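Local coordinates for cytochrome c2 (Rhodobacter capsulatus, PDB 1VYD), which carries electrons through its covalently bound heme c, serving as donor to the oxidised bacteriochlorophyll of purple photosynthetic bacteria, at residues A[25-30]-A[108-113]. The protein carries 1 engineered substitution. Numbering follows the deposited sequence.
Sequences TEIVKG and AAYLAS
Tyr110 presents the hydroxyl end of its ring to Val28, and neither ring face is covered by residues 25-30. Val28 CG2 lies 3.6 Å from Tyr110 OH, close to the extended plane of the ring. This methyl sits beyond the para oxygen and to one side of the C-O bond, with a CZ-OH...CG2 angle of 137°. Ile27 approaches off the ring plane, and its CG2 stays 4.4 Å from Tyr110 OH. The contact is small, with 68 Å² buried in total, and rests on van der Waals packing.

Tyr110 reaches across because its CG is anti to the backbone N (chi1 168°). The ring thus extends away from the helix toward the strand. In Val28 it is CG2, the methyl anti to the carbonyl carbon, that meets the hydroxyl. One turn of helix is tied by side chain as well: Ser113 OG donates to Tyr110 O at 3.2 Å, from above the carbonyl plane.

Ile19 of the paired strand touches both elements. It pairs with Val28 through the backbone and touches the side chains of Val28, Tyr110 and Leu111. Phe10 also touches both Val28 and Leu111, while Glu7 of helix 3-9 packs on Tyr110.

Strand 26-28 carries a classic beta bulge, with two residues, Ile27 and Val28, set opposite the single Ile19 of the small antiparallel hairpin. Val28 is about 7 Å from the axial ligand His17, and Tyr110 about 7 Å from Cys13, side chain to side chain. The Tyr110 side chain stays about 8 Å from the heme, so the contact itself does not touch it. This is one small part of where the hairpin meets the C-terminal helix 104-113, near the heme attachment site, in the class I cytochrome c fold.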
ATOM      1  N   THR A  25     -16.483   8.930  -4.123  1.00 29.05           N
ATOM      2  CA  THR A  25     -16.852   8.803  -2.704  1.00 30.32           C
ATOM      3  C   THR A  25     -15.564   8.699  -1.898  1.00 31.95           C
ATOM      4  O   THR A  25     -14.652   7.890  -2.136  1.00 31.04           O
ATOM      5  CB  THR A  25     -17.763   7.556  -2.443  1.00 30.50           C
ATOM      6  OG1 THR A  25     -18.841   7.737  -3.372  1.00 31.63           O
ATOM      7  CG2 THR A  25     -18.252   7.493  -1.009  1.00 28.14           C
ATOM      8  N   GLU A  26     -15.422   9.557  -0.914  1.00 33.57           N
ATOM      9  CA  GLU A  26     -14.209   9.576  -0.104  1.00 37.80           C
ATOM     10  C   GLU A  26     -14.318   8.608   1.059  1.00 37.74           C
ATOM     11  O   GLU A  26     -14.914   9.067   2.024  1.00 38.04           O
ATOM     12  CB  GLU A  26     -13.943  10.990   0.450  1.00 40.67           C
ATOM     13  CG  GLU A  26     -13.476  11.915  -0.627  1.00 44.27           C
ATOM     14  CD  GLU A  26     -13.345  13.383  -0.408  1.00 49.70           C
ATOM     15  OE1 GLU A  26     -14.262  14.167  -0.084  1.00 50.43           O
ATOM     16  OE2 GLU A  26     -12.197  13.903  -0.596  1.00 54.97           O
ATOM     17  N   ILE A  27     -13.851   7.378   0.970  1.00 34.98           N
ATOM     18  CA  ILE A  27     -14.059   6.532   2.177  1.00 34.74           C
ATOM     19  C   ILE A  27     -13.127   7.019   3.270  1.00 35.92           C
ATOM     20  O   ILE A  27     -13.492   7.191   4.423  1.00 33.39           O
ATOM     21  CB  ILE A  27     -13.922   5.111   1.676  1.00 36.98           C
ATOM     22  CG1 ILE A  27     -14.931   4.929   0.511  1.00 35.36           C
ATOM     23  CG2 ILE A  27     -14.003   4.137   2.825  1.00 37.74           C
ATOM     24  CD1 ILE A  27     -14.741   3.619  -0.185  1.00 36.36           C
ATOM     25  N   VAL A  28     -11.863   7.377   2.935  1.00 35.13           N
ATOM     26  CA  VAL A  28     -11.000   7.966   3.945  1.00 33.97           C
ATOM     27  C   VAL A  28     -10.449   9.238   3.221  1.00 34.75           C
ATOM     28  O   VAL A  28      -9.793   9.124   2.189  1.00 31.83           O
ATOM     29  CB  VAL A  28      -9.808   7.171   4.489  1.00 33.08           C
ATOM     30  CG1 VAL A  28      -8.928   8.082   5.393  1.00 31.38           C
ATOM     31  CG2 VAL A  28     -10.207   5.920   5.216  1.00 29.47           C
ATOM     32  N   LYS A  29     -10.697  10.372   3.858  1.00 33.84           N
ATOM     33  CA  LYS A  29     -10.167  11.605   3.322  1.00 36.17           C
ATOM     34  C   LYS A  29      -8.774  11.752   3.918  1.00 34.99           C
ATOM     35  O   LYS A  29      -8.687  11.742   5.137  1.00 39.78           O
ATOM     36  CB  LYS A  29     -11.024  12.798   3.734  1.00 38.50           C
ATOM     37  CG  LYS A  29     -10.551  14.129   3.097  1.00 42.64           C
ATOM     38  CD  LYS A  29     -11.614  15.193   3.520  1.00 45.93           C
ATOM     39  CE  LYS A  29     -11.785  16.258   2.456  1.00 49.44           C
ATOM     40  NZ  LYS A  29     -10.837  17.420   2.684  1.00 51.84           N
ATOM     41  N   GLY A  30      -7.685  11.581   3.242  1.00 32.36           N
ATOM     42  CA  GLY A  30      -6.368  11.713   3.835  1.00 30.05           C
ATOM     43  C   GLY A  30      -5.578  12.734   2.981  1.00 30.08           C
ATOM     44  O   GLY A  30      -6.179  13.536   2.228  1.00 27.19           O
ATOM     45  N   ALA A 108      -4.198  -4.533   6.219  1.00 30.84           N
ATOM     46  CA  ALA A 108      -4.316  -5.300   5.018  1.00 31.24           C
ATOM     47  C   ALA A 108      -5.708  -5.873   4.793  1.00 31.75           C
ATOM     48  O   ALA A 108      -6.240  -5.644   3.688  1.00 32.97           O
ATOM     49  CB  ALA A 108      -3.339  -6.465   4.946  1.00 32.44           C
ATOM     50  N   ALA A 109      -6.321  -6.445   5.805  1.00 32.54           N
ATOM     51  CA  ALA A 109      -7.700  -6.955   5.772  1.00 32.86           C
ATOM     52  C   ALA A 109      -8.667  -5.781   5.612  1.00 33.54           C
ATOM     53  O   ALA A 109      -9.656  -5.839   4.895  1.00 36.15           O
ATOM     54  CB  ALA A 109      -8.116  -7.624   7.086  1.00 31.55           C
ATOM     55  N   TYR A 110      -8.389  -4.676   6.332  1.00 32.06           N
ATOM     56  CA  TYR A 110      -9.229  -3.501   6.168  1.00 30.32           C
ATOM     57  C   TYR A 110      -9.158  -2.987   4.712  1.00 30.46           C
ATOM     58  O   TYR A 110     -10.155  -2.484   4.199  1.00 30.81           O
ATOM     59  CB  TYR A 110      -8.786  -2.404   7.157  1.00 28.40           C
ATOM     60  CG  TYR A 110      -9.408  -1.061   6.864  1.00 25.90           C
ATOM     61  CD1 TYR A 110     -10.789  -0.909   6.990  1.00 26.44           C
ATOM     62  CD2 TYR A 110      -8.673   0.012   6.416  1.00 27.78           C
ATOM     63  CE1 TYR A 110     -11.438   0.280   6.675  1.00 27.40           C
ATOM     64  CE2 TYR A 110      -9.256   1.262   6.143  1.00 26.38           C
ATOM     65  CZ  TYR A 110     -10.638   1.344   6.206  1.00 29.43           C
ATOM     66  OH  TYR A 110     -11.253   2.558   5.930  1.00 29.79           O
ATOM     67  N   LEU A 111      -8.013  -2.949   4.041  1.00 30.16           N
ATOM     68  CA  LEU A 111      -7.962  -2.470   2.660  1.00 32.73           C
ATOM     69  C   LEU A 111      -8.728  -3.384   1.698  1.00 33.97           C
ATOM     70  O   LEU A 111      -9.420  -2.879   0.800  1.00 35.29           O
ATOM     71  CB  LEU A 111      -6.521  -2.226   2.166  1.00 29.39           C
ATOM     72  CG  LEU A 111      -5.730  -1.131   2.901  1.00 28.36           C
ATOM     73  CD1 LEU A 111      -4.222  -1.224   2.667  1.00 27.17           C
ATOM     74  CD2 LEU A 111      -6.216   0.232   2.452  1.00 30.85           C
ATOM     75  N   ALA A 112      -8.742  -4.703   1.908  1.00 34.78           N
ATOM     76  CA  ALA A 112      -9.503  -5.624   1.058  1.00 36.44           C
ATOM     77  C   ALA A 112     -11.011  -5.471   1.262  1.00 37.49           C
ATOM     78  O   ALA A 112     -11.789  -5.671   0.318  1.00 39.99           O
ATOM     79  CB  ALA A 112      -9.200  -7.114   1.364  1.00 34.36           C
ATOM     80  N   SER A 113     -11.442  -5.097   2.471  1.00 35.91           N
ATOM     81  CA  SER A 113     -12.865  -5.090   2.739  1.00 37.22           C
ATOM     82  C   SER A 113     -13.550  -3.819   2.272  1.00 39.00           C
ATOM     83  O   SER A 113     -14.782  -3.781   2.168  1.00 38.92           O
ATOM     84  CB  SER A 113     -13.105  -5.223   4.254  1.00 38.21           C
ATOM     85  OG  SER A 113     -12.889  -3.947   4.850  1.00 40.49           O
TER